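Local coordinates for ectonucleotide pyrophosphatase/phosphodiesterase family member 5 (Mus musculus, PDB 5VEO), which probably hydrolyses nucleotide phosphodiester and pyrophosphate bonds as a zinc-dependent ectoenzyme of the NPP family, with restricted nucleotide hydrolysis, at residues 158-161 against 165-168; 175-180 against 323-328; 203-208 against 212-217; 306-311 against 329-334. The protein carries 1 engineered substitution. All blocks are in the same frame, centred on the assembly; numbering follows the deposited sequence.

Contact 1 of 4, residues 158-161 against 165-168; sequences EWFT and PINL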
# COMPACT_ATOMS: atom_id res chain seq x y z
N GLU A 158 5.19 22.29 -8.63
CA GLU A 158 4.66 22.99 -9.80
C GLU A 158 3.14 22.93 -9.84
O GLU A 158 2.47 23.94 -10.10
CB GLU A 158 5.23 22.39 -11.07
CG GLU A 158 6.68 22.71 -11.27
CD GLU A 158 7.34 21.84 -12.32
OE1 GLU A 158 6.62 21.13 -13.07
OE2 GLU A 158 8.59 21.87 -12.40
N TRP A 159 2.57 21.76 -9.58
CA TRP A 159 1.13 21.61 -9.66
C TRP A 159 0.41 22.38 -8.54
O TRP A 159 -0.67 22.94 -8.77
CB TRP A 159 0.76 20.13 -9.64
CG TRP A 159 1.28 19.39 -10.84
CD1 TRP A 159 1.59 19.90 -12.08
CD2 TRP A 159 1.57 18.00 -10.89
NE1 TRP A 159 2.03 18.89 -12.90
CE2 TRP A 159 2.05 17.72 -12.19
CE3 TRP A 159 1.49 16.96 -9.97
CZ2 TRP A 159 2.41 16.42 -12.58
CZ3 TRP A 159 1.85 15.69 -10.35
CH2 TRP A 159 2.31 15.43 -11.65
N PHE A 160 0.99 22.41 -7.32
CA PHE A 160 0.36 23.16 -6.24
C PHE A 160 0.39 24.67 -6.49
O PHE A 160 -0.37 25.40 -5.84
CB PHE A 160 1.06 22.88 -4.90
CG PHE A 160 0.49 21.70 -4.15
CD1 PHE A 160 -0.79 21.74 -3.64
CD2 PHE A 160 1.25 20.57 -3.94
CE1 PHE A 160 -1.31 20.67 -2.94
CE2 PHE A 160 0.73 19.48 -3.24
CZ PHE A 160 -0.55 19.53 -2.76
N THR A 161 1.27 25.13 -7.38
CA THR A 161 1.45 26.56 -7.64
C THR A 161 1.13 26.92 -9.09
O THR A 161 1.45 28.04 -9.54
CB THR A 161 2.87 26.98 -7.31
OG1 THR A 161 3.79 26.25 -8.15
CG2 THR A 161 3.16 26.73 -5.82
N PRO A 165 -4.17 25.39 -10.10
CA PRO A 165 -3.43 24.58 -9.12
C PRO A 165 -4.26 23.47 -8.50
O PRO A 165 -5.49 23.53 -8.40
CB PRO A 165 -3.02 25.62 -8.07
CG PRO A 165 -4.14 26.59 -8.08
CD PRO A 165 -4.57 26.69 -9.53
N ILE A 166 -3.53 22.45 -8.03
CA ILE A 166 -4.16 21.33 -7.34
C ILE A 166 -4.37 21.67 -5.88
O ILE A 166 -3.63 22.46 -5.27
CB ILE A 166 -3.32 20.03 -7.48
CG1 ILE A 166 -1.95 20.17 -6.79
CG2 ILE A 166 -3.18 19.67 -8.95
CD1 ILE A 166 -1.15 18.84 -6.69
N ASN A 167 -5.41 21.07 -5.31
CA ASN A 167 -5.58 21.06 -3.87
C ASN A 167 -5.16 19.74 -3.25
O ASN A 167 -5.09 19.66 -2.03
CB ASN A 167 -7.04 21.31 -3.47
CG ASN A 167 -7.98 20.23 -3.96
OD1 ASN A 167 -7.66 19.51 -4.88
ND2 ASN A 167 -9.15 20.14 -3.35
N LEU A 168 -4.92 18.71 -4.07
CA LEU A 168 -4.70 17.35 -3.59
C LEU A 168 -3.59 16.73 -4.43
O LEU A 168 -3.73 16.61 -5.66
CB LEU A 168 -5.97 16.52 -3.69
CG LEU A 168 -5.83 15.03 -3.45
CD1 LEU A 168 -5.35 14.81 -2.02
CD2 LEU A 168 -7.14 14.34 -3.71
O HOH W 1 -2.56 25.03 -4.42
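Where Phe160 meets Ile166, helix 149-160 ends and the chain turns back toward strand 168-173. The helix connects the parallel strands 139-140 and 168-173, a beta-alpha-beta crossover in the alpha/beta fold of the alkaline phosphatase superfamily, and this contact closes the turn at the helix end.

The backbone supplies the polar part. Ile166 N donates to Trp159 O over 3.0 Å in a fairly straight bond of 162°, although the N-H comes from above the carbonyl plane and not along a lone pair. The same oxygen also receives a CA-H...O contact from Pro165 CA at 3.2 Å. A water lies between the next two carbonyls, 2.6 Å from Phe160 O and 2.9 Å from Ile166 O; acceptors around it outnumber its two protons, so its bonds cannot all be made at once.

The apolar part centres on Ile166. Its CG1 takes the crowded position between the backbone N and the carbonyl carbon (chi1 64°), and the chain then extends to carry CD1 over the middle of the Phe160 ring. That CH-pi contact is almost exactly face-on, with CD1 3.9 Å from the ring centroid and 5° off the normal. Toward the CG-CD1 side of the ring, Ile166 CG1 packs against Phe160 CD1, the two side chains crossing at about a right angle. Trp159 turns its indole away to stack on Tyr139, so it is the tryptophan's first carbon that touches here: Trp159 CB sits 3.7 Å from Ile166 CD1.

Contact 2 of 4, residues 175-180 against 323-328; sequences EPDDTG and GNHGYD. With ZN (zinc ion), chain D; ZN (zinc ion), chain F; AMP (adenosine monophosphate), chain Q.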
# COMPACT_ATOMS: atom_id res chain seq x y z
N GLU A 175 11.48 3.38 -2.26
CA GLU A 175 12.24 3.02 -1.06
C GLU A 175 11.50 3.46 0.19
O GLU A 175 10.81 4.50 0.19
CB GLU A 175 13.63 3.66 -1.10
CG GLU A 175 14.56 3.08 -2.15
CD GLU A 175 15.13 1.70 -1.80
OE1 GLU A 175 14.53 0.95 -1.00
OE2 GLU A 175 16.18 1.36 -2.38
N PRO A 176 11.68 2.70 1.30
CA PRO A 176 12.67 1.65 1.53
C PRO A 176 12.24 0.20 1.19
O PRO A 176 12.94 -0.74 1.53
CB PRO A 176 12.94 1.79 3.03
CG PRO A 176 11.63 2.18 3.58
CD PRO A 176 11.04 3.11 2.56
N ASP A 177 11.12 0.05 0.47
CA ASP A 177 10.66 -1.28 0.06
C ASP A 177 11.71 -2.03 -0.75
O ASP A 177 12.00 -3.21 -0.48
CB ASP A 177 9.37 -1.14 -0.75
CG ASP A 177 8.81 -2.48 -1.18
OD1 ASP A 177 8.18 -3.16 -0.34
OD2 ASP A 177 8.96 -2.84 -2.37
N ASP A 178 12.27 -1.39 -1.78
CA ASP A 178 13.18 -2.08 -2.70
C ASP A 178 14.37 -2.67 -1.96
O ASP A 178 14.69 -3.85 -2.10
CB ASP A 178 13.67 -1.11 -3.77
CG ASP A 178 12.74 -1.03 -4.96
OD1 ASP A 178 11.79 -1.83 -5.05
OD2 ASP A 178 12.97 -0.15 -5.81
N THR A 179 15.07 -1.84 -1.18
CA THR A 179 16.22 -2.33 -0.44
C THR A 179 15.80 -3.29 0.67
O THR A 179 16.52 -4.26 0.96
CB THR A 179 17.01 -1.14 0.10
OG1 THR A 179 17.58 -0.41 -1.01
CG2 THR A 179 18.13 -1.59 1.02
N GLY A 180 14.67 -3.03 1.33
CA GLY A 180 14.18 -3.96 2.33
C GLY A 180 14.02 -5.37 1.80
O GLY A 180 14.37 -6.35 2.48
N GLY A 323 13.80 -9.86 2.52
CA GLY A 323 12.69 -9.17 3.14
C GLY A 323 11.41 -9.38 2.34
O GLY A 323 11.44 -9.37 1.10
N ASN A 324 10.30 -9.54 3.04
CA ASN A 324 9.04 -9.52 2.32
C ASN A 324 7.90 -9.06 3.22
O ASN A 324 8.05 -8.84 4.44
CB ASN A 324 8.73 -10.90 1.71
CG ASN A 324 7.84 -10.80 0.46
OD1 ASN A 324 7.55 -9.72 -0.06
ND2 ASN A 324 7.38 -11.95 0.01
N HIS A 325 6.74 -8.90 2.59
CA HIS A 325 5.52 -8.43 3.21
C HIS A 325 4.37 -9.05 2.44
O HIS A 325 4.56 -9.74 1.44
CB HIS A 325 5.49 -6.89 3.19
CG HIS A 325 5.65 -6.33 1.82
ND1 HIS A 325 4.58 -6.10 0.98
CD2 HIS A 325 6.76 -6.06 1.09
CE1 HIS A 325 5.03 -5.66 -0.18
NE2 HIS A 325 6.35 -5.64 -0.15
N GLY A 326 3.15 -8.78 2.90
CA GLY A 326 1.97 -9.46 2.41
C GLY A 326 1.27 -10.28 3.47
O GLY A 326 0.10 -10.65 3.28
N TYR A 327 1.95 -10.52 4.59
CA TYR A 327 1.46 -11.29 5.71
C TYR A 327 0.26 -10.62 6.40
O TYR A 327 -0.07 -9.46 6.17
CB TYR A 327 2.58 -11.49 6.73
CG TYR A 327 3.82 -12.12 6.15
CD1 TYR A 327 3.93 -13.49 6.03
CD2 TYR A 327 4.87 -11.34 5.69
CE1 TYR A 327 5.07 -14.08 5.49
CE2 TYR A 327 6.00 -11.92 5.14
CZ TYR A 327 6.10 -13.28 5.04
OH TYR A 327 7.22 -13.84 4.49
N ASP A 328 -0.38 -11.41 7.27
CA ASP A 328 -1.44 -10.97 8.17
C ASP A 328 -1.27 -9.51 8.59
O ASP A 328 -0.22 -9.13 9.14
CB ASP A 328 -1.42 -11.89 9.39
CG ASP A 328 -2.62 -11.76 10.29
OD1 ASP A 328 -3.35 -10.77 10.22
OD2 ASP A 328 -2.79 -12.68 11.11
ZN ZN D . 7.54 -4.76 -1.58
ZN ZN F . 10.90 -1.13 -7.39
P AMP Q . 5.15 -3.97 -3.27
O1P AMP Q . 3.88 -4.75 -3.12
O2P AMP Q . 6.38 -4.88 -3.15
O3P AMP Q . 5.25 -2.79 -2.30
O5' AMP Q . 5.19 -3.33 -4.73
C5' AMP Q . 5.98 -2.15 -4.96
C4' AMP Q . 6.63 -2.11 -6.31
O4' AMP Q . 5.63 -1.78 -7.27
C3' AMP Q . 7.69 -1.01 -6.44
O3' AMP Q . 8.98 -1.58 -6.47
C2' AMP Q . 7.38 -0.32 -7.77
O2' AMP Q . 8.47 -0.22 -8.65
C1' AMP Q . 6.27 -1.17 -8.36
N9 AMP Q . 5.30 -0.39 -9.10
C8 AMP Q . 4.47 0.55 -8.62
N7 AMP Q . 3.69 1.02 -9.63
C5 AMP Q . 4.05 0.34 -10.75
C6 AMP Q . 3.64 0.32 -12.17
N6 AMP Q . 2.67 1.14 -12.59
N1 AMP Q . 4.26 -0.53 -13.00
C2 AMP Q . 5.23 -1.37 -12.60
N3 AMP Q . 5.66 -1.43 -11.33
C4 AMP Q . 5.11 -0.59 -10.39
O HOH W 2 10.81 -3.10 -8.69
O HOH W 3 12.03 -1.82 -9.48
O HOH W 4 13.18 -0.75 -7.93
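The start of helix 177-183 meets strand 323-324 at two glycines, with Gly323 CA directing a CA-H...O contact at Gly180 O over 3.3 Å, which any CB on Gly323 would block. Asp177, its CG anti to the backbone N (chi1 -179°), brings both carboxylate oxygens to one zinc, OD1 at 2.1 Å and the looser OD2 at 2.5 Å. His325 NE2 binds the same ion at 2.1 Å, its ring turned 68° from the Asp177 carboxylate. Asp177 OD1 and His325 NE2 are close because they share the ion, not because they hydrogen-bond. This is one half of the two-zinc centre of the alkaline phosphatase superfamily: His181 completes the protein ligands, AMP O2P binds at 1.9 Å, and a second zinc, held by Asp22, Asp224 and His225, lies close to Asp177. In the second shell, Thr56 O accepts a hydrogen bond from His325 ND1 and steadies the ring. A further zinc, shared with Glu145 and three waters, is bound by Asp178 OD1 at a long 2.6 Å and by AMP O3' at 2.2 Å. Glu175 braces the first helical turn, its OE1 accepting from Thr179 N at 2.8 Å and its OE2 from Thr179 OG1.

Contact 3 of 4, residues 203-208 against 212-217; sequences YLIKML and KLWNNV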
# COMPACT_ATOMS: atom_id res chain seq x y z
N TYR A 203 14.41 17.17 1.86
CA TYR A 203 14.36 17.87 0.59
C TYR A 203 12.95 18.36 0.27
O TYR A 203 12.74 19.50 -0.14
CB TYR A 203 14.87 16.94 -0.51
CG TYR A 203 14.89 17.57 -1.87
CD1 TYR A 203 15.99 18.30 -2.30
CD2 TYR A 203 13.80 17.45 -2.73
CE1 TYR A 203 16.02 18.88 -3.55
CE2 TYR A 203 13.82 18.04 -4.00
CZ TYR A 203 14.93 18.75 -4.39
OH TYR A 203 14.97 19.34 -5.63
N LEU A 204 11.96 17.49 0.46
CA LEU A 204 10.57 17.87 0.24
C LEU A 204 10.16 19.02 1.15
O LEU A 204 9.53 19.99 0.71
CB LEU A 204 9.66 16.66 0.46
CG LEU A 204 8.15 16.94 0.41
CD1 LEU A 204 7.73 17.53 -0.94
CD2 LEU A 204 7.37 15.67 0.72
N ILE A 205 10.51 18.93 2.43
CA ILE A 205 10.19 20.01 3.36
C ILE A 205 10.81 21.32 2.88
O ILE A 205 10.14 22.36 2.85
CB ILE A 205 10.68 19.65 4.77
CG1 ILE A 205 9.91 18.45 5.29
CG2 ILE A 205 10.54 20.86 5.70
CD1 ILE A 205 10.52 17.89 6.57
N LYS A 206 12.09 21.28 2.52
CA LYS A 206 12.78 22.48 2.05
C LYS A 206 12.08 23.07 0.83
O LYS A 206 11.91 24.30 0.74
CB LYS A 206 14.24 22.13 1.73
CG LYS A 206 15.13 23.27 1.30
CD LYS A 206 16.56 22.77 0.96
CE LYS A 206 16.66 22.15 -0.45
NZ LYS A 206 18.05 21.76 -0.92
N MET A 207 11.66 22.22 -0.10
CA MET A 207 11.01 22.73 -1.30
C MET A 207 9.61 23.27 -1.02
O MET A 207 9.18 24.25 -1.65
CB MET A 207 10.95 21.64 -2.37
CG MET A 207 12.31 21.27 -2.87
SD MET A 207 13.04 22.68 -3.71
CE MET A 207 14.78 22.39 -3.49
N LEU A 208 8.88 22.66 -0.09
CA LEU A 208 7.59 23.21 0.32
C LEU A 208 7.78 24.58 0.95
O LEU A 208 6.98 25.49 0.71
CB LEU A 208 6.90 22.27 1.31
CG LEU A 208 6.35 20.97 0.69
CD1 LEU A 208 6.00 19.97 1.80
CD2 LEU A 208 5.14 21.17 -0.21
N LYS A 212 6.55 28.54 -0.42
CA LYS A 212 5.54 29.16 0.44
C LYS A 212 4.30 28.28 0.57
O LYS A 212 3.17 28.77 0.64
CB LYS A 212 5.18 30.56 -0.08
CG LYS A 212 6.39 31.43 -0.19
CD LYS A 212 6.04 32.86 -0.60
CE LYS A 212 7.19 33.50 -1.37
NZ LYS A 212 7.09 35.00 -1.46
N LEU A 213 4.51 26.96 0.61
CA LEU A 213 3.44 26.00 0.80
C LEU A 213 3.49 25.30 2.15
O LEU A 213 2.49 24.69 2.54
CB LEU A 213 3.51 24.90 -0.27
CG LEU A 213 3.30 25.33 -1.73
CD1 LEU A 213 3.69 24.18 -2.64
CD2 LEU A 213 1.86 25.68 -1.93
N TRP A 214 4.61 25.38 2.86
CA TRP A 214 4.81 24.58 4.07
C TRP A 214 3.70 24.81 5.09
O TRP A 214 3.23 23.87 5.73
CB TRP A 214 6.17 24.89 4.67
CG TRP A 214 6.43 24.24 5.98
CD1 TRP A 214 6.58 24.86 7.19
CD2 TRP A 214 6.59 22.83 6.22
NE1 TRP A 214 6.81 23.92 8.18
CE2 TRP A 214 6.82 22.67 7.61
CE3 TRP A 214 6.54 21.69 5.41
CZ2 TRP A 214 7.01 21.41 8.19
CZ3 TRP A 214 6.73 20.44 5.99
CH2 TRP A 214 6.96 20.31 7.37
N ASN A 215 3.28 26.05 5.30
CA ASN A 215 2.25 26.26 6.30
C ASN A 215 0.84 26.38 5.73
O ASN A 215 -0.07 26.77 6.45
CB ASN A 215 2.63 27.47 7.17
CG ASN A 215 3.67 27.10 8.20
OD1 ASN A 215 3.48 26.12 8.97
ND2 ASN A 215 4.81 27.79 8.19
N ASN A 216 0.61 26.02 4.46
CA ASN A 216 -0.77 25.94 3.97
C ASN A 216 -1.08 24.66 3.21
O ASN A 216 -2.14 24.58 2.57
CB ASN A 216 -1.13 27.13 3.07
CG ASN A 216 -0.06 27.48 2.10
OD1 ASN A 216 -0.10 27.09 0.94
ND2 ASN A 216 0.92 28.23 2.57
N VAL A 217 -0.18 23.68 3.22
CA VAL A 217 -0.47 22.34 2.71
C VAL A 217 -0.43 21.41 3.90
O VAL A 217 0.49 21.51 4.71
CB VAL A 217 0.56 21.91 1.65
CG1 VAL A 217 0.40 20.41 1.34
CG2 VAL A 217 0.44 22.77 0.40
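Leu208 O is gripped by two backbone amides of the segment that follows its helix. Leu213 N makes the stronger bond, 2.9 Å and nearly straight at 160°. Paired with Lys212 N to Lys209 O, it defines a Schellman motif, to which Trp214 N adds a weak bond. Lys212, with positive phi, is the C-prime residue that ends helix 190-210, completing a beta-alpha-beta crossover from strand 168-173 to the parallel strand 218-222, with strand 16-21 between them in the sheet. Trp214 CG stands anti to the backbone N (chi1 174°), which lays the indole alongside Ile205. Ile205 CG2 sits over one face of the six-membered ring, a CH-pi contact 4.0 Å from the centroid, and Ile205 CG1 reaches Trp214 CZ3 at 3.8 Å. Leu208 comes at the ring from its edge, CD1 lying 4.0 Å from Trp214 CE3, while its other branch, CD2, meets Leu213 CB across a right-angle crossing. The indole also stacks with His341 and makes a cation-pi contact with Lys209. With a serine at Trp214, both Ile205 branches would probably lose the surface they rest on and a gap would open beside Leu208. Asn216 ND2 donates to Lys212 O over 3.0 Å, at 171° and with the oxygen close to the plane of the amide group.

Contact 4 of 4, residues 306-311 against 329-334; sequences ADEGWY and NALAEM. With NAG (2-acetamido-2-deoxy-beta-D-glucopyranose), chain B.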
# COMPACT_ATOMS: atom_id res chain seq x y z
N ALA A 306 1.30 -18.00 4.43
CA ALA A 306 2.49 -18.34 5.21
C ALA A 306 2.56 -17.47 6.46
O ALA A 306 2.19 -16.29 6.44
CB ALA A 306 3.76 -18.14 4.40
N ASP A 307 3.03 -18.08 7.55
CA ASP A 307 3.31 -17.34 8.77
C ASP A 307 4.43 -16.34 8.56
O ASP A 307 5.26 -16.47 7.64
CB ASP A 307 3.69 -18.29 9.91
CG ASP A 307 2.52 -19.13 10.39
OD1 ASP A 307 1.33 -18.69 10.28
OD2 ASP A 307 2.81 -20.24 10.90
N GLU A 308 4.46 -15.34 9.43
CA GLU A 308 5.46 -14.28 9.39
C GLU A 308 6.87 -14.83 9.20
O GLU A 308 7.33 -15.68 9.97
CB GLU A 308 5.38 -13.46 10.67
CG GLU A 308 6.20 -12.23 10.59
CD GLU A 308 6.06 -11.35 11.81
OE1 GLU A 308 6.03 -11.86 12.94
OE2 GLU A 308 6.01 -10.13 11.61
N GLY A 309 7.58 -14.32 8.19
CA GLY A 309 8.96 -14.66 7.95
C GLY A 309 9.19 -15.95 7.19
O GLY A 309 10.35 -16.33 6.98
N TRP A 310 8.12 -16.61 6.76
CA TRP A 310 8.18 -17.80 5.93
C TRP A 310 7.93 -17.45 4.46
O TRP A 310 7.15 -16.53 4.14
CB TRP A 310 7.16 -18.85 6.41
CG TRP A 310 7.65 -19.52 7.66
CD1 TRP A 310 7.60 -19.03 8.92
CD2 TRP A 310 8.35 -20.76 7.73
NE1 TRP A 310 8.21 -19.90 9.79
CE2 TRP A 310 8.66 -20.98 9.09
CE3 TRP A 310 8.71 -21.72 6.79
CZ2 TRP A 310 9.36 -22.11 9.52
CZ3 TRP A 310 9.37 -22.86 7.22
CH2 TRP A 310 9.68 -23.04 8.57
N TYR A 311 8.59 -18.18 3.58
CA TYR A 311 8.53 -17.95 2.14
C TYR A 311 7.89 -19.14 1.46
O TYR A 311 8.20 -20.28 1.79
CB TYR A 311 9.92 -17.72 1.53
CG TYR A 311 9.99 -16.52 0.62
CD1 TYR A 311 10.56 -15.33 1.07
CD2 TYR A 311 9.50 -16.57 -0.69
CE1 TYR A 311 10.61 -14.21 0.27
CE2 TYR A 311 9.55 -15.44 -1.50
CZ TYR A 311 10.12 -14.28 -1.02
OH TYR A 311 10.20 -13.14 -1.80
N ASN A 329 -2.31 -8.68 8.36
CA ASN A 329 -2.23 -7.27 8.71
C ASN A 329 -2.32 -7.01 10.21
O ASN A 329 -2.18 -5.85 10.62
CB ASN A 329 -3.32 -6.46 7.98
CG ASN A 329 -4.72 -6.85 8.40
OD1 ASN A 329 -5.00 -8.00 8.74
ND2 ASN A 329 -5.61 -5.87 8.35
N ALA A 330 -2.58 -8.03 11.03
CA ALA A 330 -2.49 -7.83 12.47
C ALA A 330 -1.05 -7.77 12.96
O ALA A 330 -0.81 -7.35 14.09
CB ALA A 330 -3.22 -8.97 13.19
N LEU A 331 -0.10 -8.20 12.15
CA LEU A 331 1.29 -8.26 12.57
C LEU A 331 1.91 -6.87 12.59
O LEU A 331 1.86 -6.14 11.59
CB LEU A 331 2.07 -9.16 11.63
CG LEU A 331 1.68 -10.63 11.63
CD1 LEU A 331 2.24 -11.30 10.40
CD2 LEU A 331 2.20 -11.32 12.88
N ALA A 332 2.58 -6.56 13.70
CA ALA A 332 3.19 -5.24 13.84
C ALA A 332 4.19 -4.95 12.73
O ALA A 332 4.27 -3.80 12.25
CB ALA A 332 3.87 -5.13 15.21
N GLU A 333 4.95 -5.96 12.29
CA GLU A 333 5.97 -5.71 11.28
C GLU A 333 5.37 -5.33 9.94
O GLU A 333 6.08 -4.76 9.10
CB GLU A 333 6.90 -6.92 11.13
CG GLU A 333 7.81 -7.07 12.35
CD GLU A 333 8.81 -8.18 12.32
OE1 GLU A 333 9.13 -8.70 11.26
OE2 GLU A 333 9.30 -8.53 13.43
N MET A 334 4.08 -5.62 9.71
CA MET A 334 3.42 -5.21 8.47
C MET A 334 2.88 -3.79 8.52
O MET A 334 2.43 -3.28 7.48
CB MET A 334 2.29 -6.18 8.15
CG MET A 334 2.76 -7.56 7.76
SD MET A 334 3.85 -7.58 6.33
CE MET A 334 5.43 -7.69 7.10
C1 NAG B . 5.71 -21.98 12.59
C2 NAG B . 5.26 -20.91 13.56
C3 NAG B . 5.63 -21.29 15.01
C4 NAG B . 5.24 -22.73 15.36
C5 NAG B . 5.68 -23.69 14.26
C6 NAG B . 5.18 -25.10 14.47
C7 NAG B . 5.26 -18.47 13.17
C8 NAG B . 6.12 -17.28 12.83
N2 NAG B . 5.90 -19.64 13.22
O3 NAG B . 4.94 -20.41 15.89
O4 NAG B . 5.91 -23.10 16.57
O5 NAG B . 5.17 -23.27 13.00
O6 NAG B . 6.08 -25.99 13.83
O7 NAG B . 4.07 -18.36 13.40
O HOH W 5 5.29 -8.55 13.61
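Glu308 reaches from a type II beta turn, Asp307 to Trp310, to the loop that carries Leu331 and Glu333. Its CB starts the contact 3.8 Å from Leu331 CD1. With CG anti to the backbone N (chi1 -170°) and the chain extended beyond, Glu308 slides past Leu331 in the opposite direction: CG still lies near Leu331 CD1, and CD is 4.0 Å from Leu331 CD2. At the tip, OE1 stays beside Leu331 CD2 at 3.9 Å, whereas OE2 lies 3.4 Å from Glu333 CB. A water donates to Glu308 OE2 at 2.6 Å and accepts from Glu333 N at 2.9 Å. Glu333 OE1 is 3.4 Å from Glu308 OE2, the carboxylate planes 40° apart; it accepts a hydrogen bond from Thr228 OG1 and has a weak, long ion pair with Arg25. An alanine in place of Glu308 would probably keep only the CB contact, uncover the CD2 branch of Leu331 and leave the bridging water without its carboxylate acceptor. Near the attached glycan, two carboxylates thus meet without a direct hydrogen bond; their like charges probably repel, an effect that the water's proton on Glu308 OE2 and the Thr228 hydroxyl on Glu333 OE1 may ease.

Contacts 1 and 3 are buried variations on one theme: each closes the turn between a helix and the strand after it, using a helix-end carbonyl as acceptor and an aliphatic side chain over an aromatic face. They touch, Phe160 CB meeting Leu213 CD1 at 3.7 Å. Contact 2, across the chain's centre from contact 1 at about 31 Å between centres, is also buried but joined mainly through one zinc ion. Contact 4, about 11 Å from it centre to centre, is a surface contact of carboxylates, water and one leucine. Tyr327 OH probably hydrogen-bonds Trp310 O, joining contacts 2 and 4, whose segments alternate along the chain.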